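Local structure of cytokinesis protein 2 (Saccharomyces cerevisiae, 4WPE) at residues P18-V23 with R131-K136; L27-Q32 with E221-R226; Q154-D159 with L181-N186; N165-A170 with E174-E179. The protein mediates cytoskeletal rearrangements required for cytokinesis, forming rings that coincide with the septins and later the medial actin ring, and is represented here by its F-BAR domain. All coordinates share one frame; numbering follows the deposited sequence.

Interaction 1: P18-V23 with R131-K136; sequences PNDNGV and RLRMDK
In the F-BAR domain, the turn leading into helix 21-35 meets the flank of the long helix 76-162 through D20 and V23 on one side and R133 and K136 on the other. D20 occupies the N-cap position of helix 21-35, yet its side chain makes no capping bond; the carboxylate instead extends across the gap to the basic residues. With CG anti to the carbonyl carbon (chi1 -68°), it comes at K136 from the opposite direction, and D20 OD2 stands 3.6 Å from K136 NZ in a long salt bridge. The lysine has the length to span this distance, and its chain is bent at chi3 (-53°), bringing the ammonium group to the aspartate. R133 adds a second positive charge: D20 OD2 lies 4.4 Å from R133 NE, but well out of the guanidinium plane, so no N-H points at it and the attraction is probably one of charge alone. The arginine uses its flat end for packing as well. D20 CB lies over one face of the guanidinium, while V23 CG1 touches its edge in plane, 3.9 Å from R133 NH1. A branched valine suits this buried place because one methyl can pack against the rim of the planar group. The contact thus combines charge pairing at the carboxylate with van der Waals packing against the guanidinium at D20 CB and V23. Helix 170-259 completes the surroundings with W208, touched by D20 and V23 and engaged by K136 in a cation-pi interaction; beside the turn, N21 packs on T277 of the second subunit.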
loop_
_atom_site.group_PDB
_atom_site.type_symbol
_atom_site.label_atom_id
_atom_site.label_comp_id
_atom_site.label_asym_id
_atom_site.label_seq_id
_atom_site.Cartn_x
_atom_site.Cartn_y
_atom_site.Cartn_z
ATOM N N PRO A 18 24.127 23.316 -43.446
ATOM C CA PRO A 18 25.134 22.983 -44.465
ATOM C C PRO A 18 26.283 22.129 -43.928
ATOM O O PRO A 18 27.191 21.784 -44.684
ATOM C CB PRO A 18 25.643 24.358 -44.912
ATOM C CG PRO A 18 25.442 25.225 -43.726
ATOM C CD PRO A 18 24.178 24.739 -43.069
ATOM N N ASN A 19 26.245 21.801 -42.641
ATOM C CA ASN A 19 27.211 20.876 -42.060
ATOM C C ASN A 19 26.507 19.711 -41.373
ATOM O O ASN A 19 27.119 18.974 -40.598
ATOM C CB ASN A 19 28.130 21.596 -41.075
ATOM C CG ASN A 19 29.106 22.529 -41.766
ATOM O OD1 ASN A 19 30.098 22.089 -42.348
ATOM N ND2 ASN A 19 28.831 23.826 -41.700
ATOM N N ASP A 20 25.218 19.562 -41.671
ATOM C CA ASP A 20 24.399 18.474 -41.145
ATOM C C ASP A 20 24.408 18.460 -39.617
ATOM O O ASP A 20 24.479 17.400 -38.992
ATOM C CB ASP A 20 24.880 17.129 -41.703
ATOM C CG ASP A 20 24.629 16.993 -43.201
ATOM O OD1 ASP A 20 23.797 17.754 -43.741
ATOM O OD2 ASP A 20 25.278 16.137 -43.843
ATOM N N ASN A 21 24.339 19.648 -39.024
ATOM C CA ASN A 21 24.275 19.783 -37.574
ATOM C C ASN A 21 22.938 19.297 -37.039
ATOM O O ASN A 21 22.887 18.527 -36.081
ATOM C CB ASN A 21 24.500 21.235 -37.155
ATOM C CG ASN A 21 25.814 21.789 -37.658
ATOM O OD1 ASN A 21 26.822 21.084 -37.700
ATOM N ND2 ASN A 21 25.811 23.059 -38.045
ATOM N N GLY A 22 21.861 19.753 -37.673
ATOM C CA GLY A 22 20.510 19.390 -37.283
ATOM C C GLY A 22 20.271 17.894 -37.292
ATOM O O GLY A 22 19.386 17.393 -36.599
ATOM N N VAL A 23 21.069 17.180 -38.080
ATOM C CA VAL A 23 21.000 15.725 -38.137
ATOM C C VAL A 23 21.368 15.106 -36.791
ATOM O O VAL A 23 20.579 14.372 -36.198
ATOM C CB VAL A 23 21.933 15.163 -39.231
ATOM C CG1 VAL A 23 21.974 13.642 -39.175
ATOM C CG2 VAL A 23 21.483 15.640 -40.605
ATOM N N ARG A 131 25.593 6.084 -43.471
ATOM C CA ARG A 131 26.000 5.610 -44.787
ATOM C C ARG A 131 25.795 6.680 -45.863
ATOM O O ARG A 131 26.649 6.856 -46.737
ATOM C CB ARG A 131 25.234 4.336 -45.155
ATOM N N LEU A 132 24.678 7.400 -45.796
ATOM C CA LEU A 132 24.363 8.395 -46.822
ATOM C C LEU A 132 25.271 9.633 -46.766
ATOM O O LEU A 132 25.822 10.028 -47.779
ATOM C CB LEU A 132 22.885 8.815 -46.738
ATOM C CG LEU A 132 21.827 7.807 -47.208
ATOM C CD1 LEU A 132 20.439 8.427 -47.189
ATOM C CD2 LEU A 132 22.149 7.282 -48.590
ATOM N N ARG A 133 25.442 10.235 -45.595
ATOM C CA ARG A 133 26.254 11.447 -45.498
ATOM C C ARG A 133 27.758 11.151 -45.633
ATOM O O ARG A 133 28.550 12.077 -45.890
ATOM C CB ARG A 133 26.000 12.202 -44.190
ATOM C CG ARG A 133 25.373 11.405 -43.062
ATOM C CD ARG A 133 25.334 12.207 -41.748
ATOM N NE ARG A 133 26.642 12.731 -41.352
ATOM C CZ ARG A 133 26.847 13.553 -40.326
ATOM N NH1 ARG A 133 25.823 13.966 -39.592
ATOM N NH2 ARG A 133 28.073 13.969 -40.038
HETATM N N MSE A 134 28.157 9.887 -45.485
HETATM C CA MSE A 134 29.522 9.508 -45.806
HETATM C C MSE A 134 29.722 9.544 -47.318
HETATM O O MSE A 134 30.819 9.839 -47.801
HETATM C CB MSE A 134 29.831 8.130 -45.245
HETATM C CG MSE A 134 30.184 8.119 -43.765
HETATM SE SE MSE A 134 31.583 9.402 -43.316
HETATM C CE MSE A 134 30.478 10.771 -42.479
ATOM N N ASP A 135 28.654 9.252 -48.058
ATOM C CA ASP A 135 28.717 9.274 -49.515
ATOM C C ASP A 135 28.998 10.688 -50.020
ATOM O O ASP A 135 29.655 10.861 -51.043
ATOM C CB ASP A 135 27.420 8.735 -50.119
ATOM C CG ASP A 135 27.520 8.516 -51.618
ATOM O OD1 ASP A 135 28.012 7.444 -52.030
ATOM O OD2 ASP A 135 27.109 9.415 -52.386
ATOM N N LYS A 136 28.505 11.694 -49.304
ATOM C CA LYS A 136 28.805 13.082 -49.644
ATOM C C LYS A 136 30.244 13.416 -49.281
ATOM O O LYS A 136 30.921 14.156 -49.994
ATOM C CB LYS A 136 27.863 14.050 -48.929
ATOM C CG LYS A 136 26.403 13.933 -49.319
ATOM C CD LYS A 136 25.659 15.234 -49.043
ATOM C CE LYS A 136 25.851 15.700 -47.609
ATOM N NZ LYS A 136 25.241 17.040 -47.378
#

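Interaction 2: L27-Q32 with E221-R226; sequences LGHISQ and EMENAR
The H29 side chain crosses that of E223 at about a right angle, with ring and carboxylate planes 42° apart and H29 NE2 3.5 Å from E223 OE2. The ring gets there with CG anti to the backbone N (chi1 -178°). Beside it, I30 slides past the same glutamate, its CG1 lying 4.1 Å from E223 OE1, and supplies the apolar wall suited to a buried position. E223 is drawn to its own helix too: R226 NH1 forms a 3.0 Å salt bridge with E223 OE2, which probably offsets the buried negative charge. A water lies over the centre of the H29 ring and can donate to H29 O at 2.8 Å or, weakly, to E223 OE2, with more acceptors in reach than it has protons. Without the imidazole, as with an alanine here, the water would probably lose the ring it lies against, and F271 of the second subunit its stacking partner. R226 also forms a salt bridge with D74 of the second subunit, so the charged pair reaches beyond its own chain. The segments 27-32 and 221-226, of helices 21-35 and 170-259, run 27° from parallel, with axes 10.4 Å apart, an arrangement belonging to the central helical core of an F-BAR dimer.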
loop_
_atom_site.group_PDB
_atom_site.type_symbol
_atom_site.label_atom_id
_atom_site.label_comp_id
_atom_site.label_asym_id
_atom_site.label_seq_id
_atom_site.Cartn_x
_atom_site.Cartn_y
_atom_site.Cartn_z
ATOM N N LEU A 27 19.148 13.057 -34.048
ATOM C CA LEU A 27 19.559 11.698 -33.713
ATOM C C LEU A 27 19.895 11.590 -32.230
ATOM O O LEU A 27 19.630 10.569 -31.594
ATOM C CB LEU A 27 20.757 11.266 -34.560
ATOM C CG LEU A 27 20.461 10.997 -36.036
ATOM C CD1 LEU A 27 21.718 10.554 -36.767
ATOM C CD2 LEU A 27 19.366 9.955 -36.168
ATOM N N GLY A 28 20.472 12.655 -31.684
ATOM C CA GLY A 28 20.797 12.701 -30.271
ATOM C C GLY A 28 19.545 12.749 -29.419
ATOM O O GLY A 28 19.460 12.083 -28.386
ATOM N N HIS A 29 18.566 13.532 -29.865
ATOM C CA HIS A 29 17.326 13.715 -29.121
ATOM C C HIS A 29 16.491 12.435 -29.043
ATOM O O HIS A 29 15.998 12.071 -27.974
ATOM C CB HIS A 29 16.490 14.836 -29.740
ATOM C CG HIS A 29 15.225 15.122 -29.005
ATOM N ND1 HIS A 29 15.188 15.329 -27.630
ATOM C CD2 HIS A 29 13.945 15.237 -29.420
ATOM C CE1 HIS A 29 13.954 15.555 -27.255
ATOM N NE2 HIS A 29 13.168 15.507 -28.325
ATOM N N ILE A 30 16.328 11.764 -30.180
ATOM C CA ILE A 30 15.553 10.530 -30.234
ATOM C C ILE A 30 16.228 9.441 -29.399
ATOM O O ILE A 30 15.563 8.690 -28.684
ATOM C CB ILE A 30 15.361 10.046 -31.695
ATOM C CG1 ILE A 30 14.107 10.675 -32.307
ATOM C CG2 ILE A 30 15.238 8.531 -31.768
ATOM C CD1 ILE A 30 14.244 12.141 -32.660
ATOM N N SER A 31 17.554 9.382 -29.477
ATOM C CA SER A 31 18.332 8.382 -28.754
ATOM C C SER A 31 18.236 8.558 -27.240
ATOM O O SER A 31 18.111 7.582 -26.501
ATOM C CB SER A 31 19.798 8.438 -29.188
ATOM O OG SER A 31 20.641 7.835 -28.224
ATOM N N GLN A 32 18.297 9.803 -26.780
ATOM C CA GLN A 32 18.242 10.067 -25.350
ATOM C C GLN A 32 16.829 9.830 -24.829
ATOM O O GLN A 32 16.633 9.532 -23.651
ATOM C CB GLN A 32 18.700 11.495 -25.036
ATOM C CG GLN A 32 17.589 12.537 -25.035
ATOM C CD GLN A 32 17.954 13.778 -24.239
ATOM O OE1 GLN A 32 19.077 13.908 -23.748
ATOM N NE2 GLN A 32 17.001 14.694 -24.099
ATOM N N GLU A 221 8.180 10.813 -36.687
ATOM C CA GLU A 221 7.168 9.797 -36.433
ATOM C C GLU A 221 7.576 8.934 -35.245
ATOM O O GLU A 221 6.729 8.502 -34.463
ATOM C CB GLU A 221 6.950 8.928 -37.673
ATOM C CG GLU A 221 6.038 7.732 -37.448
ATOM C CD GLU A 221 5.866 6.889 -38.696
ATOM O OE1 GLU A 221 5.217 7.365 -39.653
ATOM O OE2 GLU A 221 6.384 5.754 -38.722
HETATM N N MSE A 222 8.877 8.688 -35.115
HETATM C CA MSE A 222 9.406 7.917 -33.993
HETATM C C MSE A 222 9.124 8.603 -32.663
HETATM O O MSE A 222 8.559 8.003 -31.747
HETATM C CB MSE A 222 10.911 7.706 -34.141
HETATM C CG MSE A 222 11.317 6.740 -35.231
HETATM SE SE MSE A 222 13.101 6.050 -34.883
HETATM C CE MSE A 222 12.727 5.118 -33.213
ATOM N N GLU A 223 9.534 9.863 -32.566
ATOM C CA GLU A 223 9.346 10.632 -31.346
ATOM C C GLU A 223 7.865 10.791 -31.030
ATOM O O GLU A 223 7.455 10.647 -29.879
ATOM C CB GLU A 223 10.017 12.003 -31.465
ATOM C CG GLU A 223 9.899 12.872 -30.218
ATOM C CD GLU A 223 10.772 12.396 -29.062
ATOM O OE1 GLU A 223 11.532 11.417 -29.232
ATOM O OE2 GLU A 223 10.697 13.008 -27.973
ATOM N N ASN A 224 7.064 11.077 -32.052
ATOM C CA ASN A 224 5.623 11.221 -31.867
ATOM C C ASN A 224 5.001 9.937 -31.327
ATOM O O ASN A 224 4.115 9.975 -30.472
ATOM C CB ASN A 224 4.945 11.617 -33.179
ATOM C CG ASN A 224 3.505 12.048 -32.981
ATOM O OD1 ASN A 224 2.599 11.218 -32.907
ATOM N ND2 ASN A 224 3.289 13.354 -32.888
ATOM N N ALA A 225 5.476 8.801 -31.828
ATOM C CA ALA A 225 4.995 7.505 -31.368
ATOM C C ALA A 225 5.523 7.201 -29.973
ATOM O O ALA A 225 4.916 6.439 -29.228
ATOM C CB ALA A 225 5.401 6.408 -32.339
ATOM N N ARG A 226 6.659 7.799 -29.625
ATOM C CA ARG A 226 7.243 7.615 -28.302
ATOM C C ARG A 226 6.499 8.432 -27.243
ATOM O O ARG A 226 6.135 7.910 -26.188
ATOM C CB ARG A 226 8.721 7.995 -28.313
ATOM C CG ARG A 226 9.388 7.898 -26.953
ATOM C CD ARG A 226 10.769 8.537 -26.968
ATOM N NE ARG A 226 11.216 8.858 -25.620
ATOM C CZ ARG A 226 11.075 10.050 -25.050
ATOM N NH1 ARG A 226 10.509 11.046 -25.721
ATOM N NH2 ARG A 226 11.506 10.250 -23.812
HETATM O O HOH W 1 13.370 12.307 -27.139
#

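Interaction 3: Q154-D159 with L181-N186; sequences QIRFRD and LKWESN
F157 and W183 bring the two antiparallel helices closest together, their CA atoms 5.4 Å apart, and here the contact is tight. F157 CB rests 4.4 Å from W183 CB, while the phenyl ring runs alongside E184, pointing the same way, with F157 CE1 3.6 Å from E184 CB. The glutamate suits this border: its CB and CG lie against F157 CE1 and its carboxylate can carry on past it. The looser side is R156, an exposed residue whose chain crosses one face of the W183 indole. Its CG sits almost exactly above the five-membered ring, 4.0 Å from the centroid, in a CH-pi contact. Bends at chi2 and chi3 then swing the guanidinium outward, tilted 46° from the indole, so that R156 CZ is 5.0 Å from the six-membered centroid and any cation-pi attraction is weak. N186 ND2 lies over the indole's opposite face. Were W183 cut back to an alanine, R156 CG and CD would lose the aromatic face beneath them, and the arginine chain is likely to be set free to turn. No hydrogen bond joins the segments, so their association in this predicted coiled-coil region rests on side-chain packing, with long aliphatic stems letting charged residues share an apolar seam.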
loop_
_atom_site.group_PDB
_atom_site.type_symbol
_atom_site.label_atom_id
_atom_site.label_comp_id
_atom_site.label_asym_id
_atom_site.label_seq_id
_atom_site.Cartn_x
_atom_site.Cartn_y
_atom_site.Cartn_z
ATOM N N GLN A 154 48.911 19.887 -64.648
ATOM C CA GLN A 154 48.933 21.114 -65.440
ATOM C C GLN A 154 50.234 21.884 -65.241
ATOM O O GLN A 154 50.741 22.514 -66.169
ATOM C CB GLN A 154 47.744 22.004 -65.085
ATOM C CG GLN A 154 46.460 21.632 -65.794
ATOM C CD GLN A 154 45.265 22.382 -65.251
ATOM O OE1 GLN A 154 45.207 22.701 -64.065
ATOM N NE2 GLN A 154 44.298 22.664 -66.117
ATOM N N ILE A 155 50.769 21.828 -64.027
ATOM C CA ILE A 155 52.009 22.524 -63.711
ATOM C C ILE A 155 53.201 21.811 -64.338
ATOM O O ILE A 155 54.098 22.454 -64.885
ATOM C CB ILE A 155 52.211 22.651 -62.188
ATOM C CG1 ILE A 155 51.342 23.781 -61.636
ATOM C CG2 ILE A 155 53.659 22.941 -61.856
ATOM C CD1 ILE A 155 51.267 23.806 -60.126
ATOM N N ARG A 156 53.206 20.483 -64.277
ATOM C CA ARG A 156 54.308 19.716 -64.850
ATOM C C ARG A 156 54.293 19.804 -66.375
ATOM O O ARG A 156 55.337 19.704 -67.022
ATOM C CB ARG A 156 54.255 18.257 -64.393
ATOM C CG ARG A 156 55.407 17.406 -64.914
ATOM C CD ARG A 156 55.907 16.422 -63.870
ATOM N NE ARG A 156 54.948 16.226 -62.787
ATOM C CZ ARG A 156 55.256 16.291 -61.496
ATOM N NH1 ARG A 156 56.502 16.551 -61.122
ATOM N NH2 ARG A 156 54.317 16.099 -60.578
ATOM N N PHE A 157 53.114 20.011 -66.952
ATOM C CA PHE A 157 53.014 20.218 -68.391
ATOM C C PHE A 157 53.626 21.555 -68.803
ATOM O O PHE A 157 54.394 21.616 -69.758
ATOM C CB PHE A 157 51.559 20.147 -68.856
ATOM C CG PHE A 157 51.370 20.487 -70.311
ATOM C CD1 PHE A 157 51.686 19.567 -71.299
ATOM C CD2 PHE A 157 50.871 21.723 -70.690
ATOM C CE1 PHE A 157 51.513 19.875 -72.638
ATOM C CE2 PHE A 157 50.696 22.039 -72.028
ATOM C CZ PHE A 157 51.017 21.113 -73.003
ATOM N N ARG A 158 53.283 22.620 -68.080
ATOM C CA ARG A 158 53.796 23.953 -68.392
ATOM C C ARG A 158 55.304 24.022 -68.180
ATOM O O ARG A 158 56.010 24.730 -68.902
ATOM C CB ARG A 158 53.096 25.016 -67.543
ATOM N N ASP A 159 55.796 23.285 -67.189
ATOM C CA ASP A 159 57.230 23.225 -66.931
ATOM C C ASP A 159 57.971 22.561 -68.083
ATOM O O ASP A 159 59.034 23.019 -68.496
ATOM C CB ASP A 159 57.519 22.472 -65.632
ATOM C CG ASP A 159 57.108 23.252 -64.403
ATOM O OD1 ASP A 159 56.382 24.259 -64.547
ATOM O OD2 ASP A 159 57.513 22.857 -63.288
ATOM N N LEU A 181 53.674 15.108 -74.041
ATOM C CA LEU A 181 52.386 14.550 -74.438
ATOM C C LEU A 181 51.809 13.674 -73.318
ATOM O O LEU A 181 50.593 13.616 -73.131
ATOM C CB LEU A 181 52.531 13.750 -75.741
ATOM C CG LEU A 181 51.365 13.663 -76.742
ATOM C CD1 LEU A 181 51.758 12.795 -77.929
ATOM C CD2 LEU A 181 50.055 13.153 -76.133
ATOM N N LYS A 182 52.684 12.998 -72.576
ATOM C CA LYS A 182 52.249 12.176 -71.454
ATOM C C LYS A 182 51.483 13.011 -70.437
ATOM O O LYS A 182 50.449 12.584 -69.919
ATOM C CB LYS A 182 53.442 11.500 -70.772
ATOM C CG LYS A 182 53.068 10.763 -69.488
ATOM C CD LYS A 182 54.295 10.243 -68.752
ATOM C CE LYS A 182 53.913 9.656 -67.399
ATOM N NZ LYS A 182 55.115 9.324 -66.582
ATOM N N TRP A 183 51.991 14.210 -70.163
ATOM C CA TRP A 183 51.377 15.083 -69.170
ATOM C C TRP A 183 50.350 16.017 -69.793
ATOM O O TRP A 183 49.574 16.663 -69.087
ATOM C CB TRP A 183 52.454 15.868 -68.424
ATOM C CG TRP A 183 53.152 14.993 -67.448
ATOM C CD1 TRP A 183 54.376 14.414 -67.592
ATOM C CD2 TRP A 183 52.640 14.548 -66.189
ATOM N NE1 TRP A 183 54.670 13.650 -66.488
ATOM C CE2 TRP A 183 53.617 13.716 -65.611
ATOM C CE3 TRP A 183 51.453 14.782 -65.488
ATOM C CZ2 TRP A 183 53.447 13.117 -64.366
ATOM C CZ3 TRP A 183 51.283 14.187 -64.251
ATOM C CH2 TRP A 183 52.275 13.365 -63.703
ATOM N N GLU A 184 50.348 16.081 -71.119
ATOM C CA GLU A 184 49.241 16.685 -71.844
ATOM C C GLU A 184 48.039 15.756 -71.710
ATOM O O GLU A 184 46.923 16.193 -71.433
ATOM C CB GLU A 184 49.604 16.903 -73.312
ATOM C CG GLU A 184 48.560 17.643 -74.125
ATOM C CD GLU A 184 48.942 17.738 -75.591
ATOM O OE1 GLU A 184 49.064 18.868 -76.108
ATOM O OE2 GLU A 184 49.126 16.678 -76.224
ATOM N N SER A 185 48.292 14.463 -71.889
ATOM C CA SER A 185 47.262 13.442 -71.768
ATOM C C SER A 185 46.702 13.407 -70.355
ATOM O O SER A 185 45.486 13.396 -70.160
ATOM C CB SER A 185 47.819 12.067 -72.142
ATOM O OG SER A 185 48.184 12.017 -73.510
ATOM N N ASN A 186 47.600 13.391 -69.376
ATOM C CA ASN A 186 47.217 13.362 -67.970
ATOM C C ASN A 186 46.337 14.549 -67.594
ATOM O O ASN A 186 45.321 14.386 -66.921
ATOM C CB ASN A 186 48.466 13.328 -67.090
ATOM C CG ASN A 186 49.058 11.938 -66.977
ATOM O OD1 ASN A 186 48.554 10.986 -67.578
ATOM N ND2 ASN A 186 50.144 11.815 -66.222
#

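Interaction 4: N165-A170 with E174-E179; sequences NNMIGA and EHNKRE
M167, modelled as selenomethionine, crosses N176 at about a right angle, and its side chain can be followed outward from the turn. CB points toward segment 174-179 but still stands 5.1 Å from N176 CB. CG closes the distance, reaching N176 CB at 3.9 Å, and SE lies equally near that same carbon. The chain is bent at chi2 (-68°) and again at chi3, so CG and SE rest together against the asparagine and CE turns back from it. A flexible, unbranched selenoether chain, like methionine's thioether, suits such a site, since it can fold over the stem of a polar residue. N176 answers with its aliphatic CB, leaving its amide for other work: ND2 donates to the carbonyl of L160, near the end of the preceding helix, and so links the two arms of the hairpin. Farther along, the backbone makes its first turn. E174 N donates to A170 O over 3.1 Å at 161°, the donor nitrogen lying above the carbonyl plane rather than on a lone pair. E174 then reaches ahead along its own helix, where R178 grips it side-on: NE and NH2 both donate to E174 OE2, which lies in the guanidinium plane. An acidic residue so close to a helix's N terminus is likely to sit well with the helix dipole, and the arginine one turn later probably balances its charge. G169 occupies the N-cap position. The whole is characteristic of the tip of an antiparallel helical hairpin, where a short connection ends helix 76-162 and starts helix 170-259 in the F-BAR domain.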
loop_
_atom_site.group_PDB
_atom_site.type_symbol
_atom_site.label_atom_id
_atom_site.label_comp_id
_atom_site.label_asym_id
_atom_site.label_seq_id
_atom_site.Cartn_x
_atom_site.Cartn_y
_atom_site.Cartn_z
ATOM N N ASN A 165 63.109 24.200 -75.054
ATOM C CA ASN A 165 64.176 24.880 -75.781
ATOM C C ASN A 165 65.578 24.607 -75.244
ATOM O O ASN A 165 66.570 24.932 -75.899
ATOM C CB ASN A 165 63.921 26.386 -75.785
ATOM C CG ASN A 165 62.923 26.799 -76.843
ATOM O OD1 ASN A 165 62.952 26.298 -77.967
ATOM N ND2 ASN A 165 62.028 27.713 -76.489
ATOM N N ASN A 166 65.661 24.015 -74.058
ATOM C CA ASN A 166 66.954 23.749 -73.435
ATOM C C ASN A 166 67.459 22.340 -73.726
ATOM O O ASN A 166 68.400 21.865 -73.090
ATOM C CB ASN A 166 66.872 23.963 -71.923
ATOM C CG ASN A 166 66.192 25.263 -71.552
ATOM O OD1 ASN A 166 66.344 26.279 -72.235
ATOM N ND2 ASN A 166 65.429 25.239 -70.462
HETATM N N MSE A 167 66.832 21.671 -74.688
HETATM C CA MSE A 167 67.188 20.293 -75.004
HETATM C C MSE A 167 68.214 20.237 -76.128
HETATM O O MSE A 167 68.007 20.814 -77.197
HETATM C CB MSE A 167 65.940 19.492 -75.380
HETATM C CG MSE A 167 64.883 19.417 -74.282
HETATM SE SE MSE A 167 65.429 18.361 -72.728
HETATM C CE MSE A 167 66.219 19.767 -71.647
ATOM N N ILE A 168 69.314 19.530 -75.881
ATOM C CA ILE A 168 70.437 19.511 -76.808
ATOM C C ILE A 168 70.435 18.284 -77.722
ATOM O O ILE A 168 70.294 18.410 -78.940
ATOM C CB ILE A 168 71.779 19.573 -76.049
ATOM C CG1 ILE A 168 71.880 20.873 -75.246
ATOM C CG2 ILE A 168 72.944 19.476 -77.015
ATOM C CD1 ILE A 168 71.476 22.112 -76.025
ATOM N N GLY A 169 70.591 17.101 -77.134
ATOM C CA GLY A 169 70.666 15.873 -77.907
ATOM C C GLY A 169 69.360 15.482 -78.571
ATOM O O GLY A 169 68.308 16.039 -78.269
ATOM N N ALA A 170 69.426 14.520 -79.486
ATOM C CA ALA A 170 68.224 14.004 -80.132
ATOM C C ALA A 170 67.452 13.112 -79.164
ATOM O O ALA A 170 66.224 13.020 -79.227
ATOM C CB ALA A 170 68.582 13.242 -81.395
ATOM N N GLU A 174 63.712 14.134 -77.754
ATOM C CA GLU A 174 62.645 13.143 -77.848
ATOM C C GLU A 174 62.051 12.832 -76.477
ATOM O O GLU A 174 60.830 12.772 -76.314
ATOM C CB GLU A 174 63.170 11.861 -78.499
ATOM C CG GLU A 174 62.159 10.729 -78.561
ATOM C CD GLU A 174 62.814 9.377 -78.769
ATOM O OE1 GLU A 174 63.788 9.301 -79.547
ATOM O OE2 GLU A 174 62.357 8.391 -78.149
ATOM N N HIS A 175 62.927 12.644 -75.495
ATOM C CA HIS A 175 62.510 12.343 -74.133
ATOM C C HIS A 175 61.591 13.416 -73.559
ATOM O O HIS A 175 60.646 13.113 -72.829
ATOM C CB HIS A 175 63.729 12.180 -73.229
ATOM C CG HIS A 175 63.392 12.095 -71.777
ATOM N ND1 HIS A 175 62.776 10.991 -71.218
ATOM C CD2 HIS A 175 63.571 12.972 -70.763
ATOM C CE1 HIS A 175 62.599 11.195 -69.930
ATOM N NE2 HIS A 175 63.073 12.392 -69.623
ATOM N N ASN A 176 61.873 14.669 -73.893
ATOM C CA ASN A 176 61.082 15.789 -73.400
ATOM C C ASN A 176 59.769 15.919 -74.162
ATOM O O ASN A 176 58.758 16.340 -73.602
ATOM C CB ASN A 176 61.876 17.092 -73.499
ATOM C CG ASN A 176 61.244 18.218 -72.709
ATOM O OD1 ASN A 176 61.393 18.290 -71.489
ATOM N ND2 ASN A 176 60.534 19.104 -73.399
ATOM N N LYS A 177 59.787 15.559 -75.442
ATOM C CA LYS A 177 58.574 15.588 -76.248
ATOM C C LYS A 177 57.609 14.498 -75.782
ATOM O O LYS A 177 56.393 14.680 -75.821
ATOM C CB LYS A 177 58.902 15.421 -77.736
ATOM N N ARG A 178 58.159 13.370 -75.337
ATOM C CA ARG A 178 57.351 12.274 -74.800
ATOM C C ARG A 178 56.672 12.686 -73.505
ATOM O O ARG A 178 55.468 12.486 -73.323
ATOM C CB ARG A 178 58.204 11.029 -74.552
ATOM C CG ARG A 178 58.538 10.229 -75.794
ATOM C CD ARG A 178 59.162 8.898 -75.419
ATOM N NE ARG A 178 59.785 8.237 -76.562
ATOM C CZ ARG A 178 59.151 7.398 -77.376
ATOM N NH1 ARG A 178 57.868 7.121 -77.181
ATOM N NH2 ARG A 178 59.798 6.840 -78.390
ATOM N N GLU A 179 57.466 13.253 -72.603
ATOM C CA GLU A 179 56.965 13.755 -71.333
ATOM C C GLU A 179 55.900 14.820 -71.549
ATOM O O GLU A 179 54.927 14.902 -70.801
ATOM C CB GLU A 179 58.113 14.317 -70.498
ATOM C CG GLU A 179 59.041 13.250 -69.949
ATOM C CD GLU A 179 58.306 12.243 -69.086
ATOM O OE1 GLU A 179 57.726 12.656 -68.059
ATOM O OE2 GLU A 179 58.308 11.043 -69.433
#

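How the interactions relate
From the N terminus, residues 18-23 open interaction 1 and residues 27-32 open interaction 2, both on or at helix 21-35. Interaction 1 closes first, at 131-136 on helix 76-162, and interaction 2 only at 221-226 on helix 170-259, so the two cross; together they tie helix 21-35 to both long helices, and both also touch the second subunit. Interaction 3 opens after interaction 1 has closed and lies wholly within the loop of interaction 2, its centre about 55 Å from that of interaction 2. Interaction 4 is nested inside interaction 3, about 14 Å between their centres, and lies at the hairpin tip, where the loop joins the two long helices.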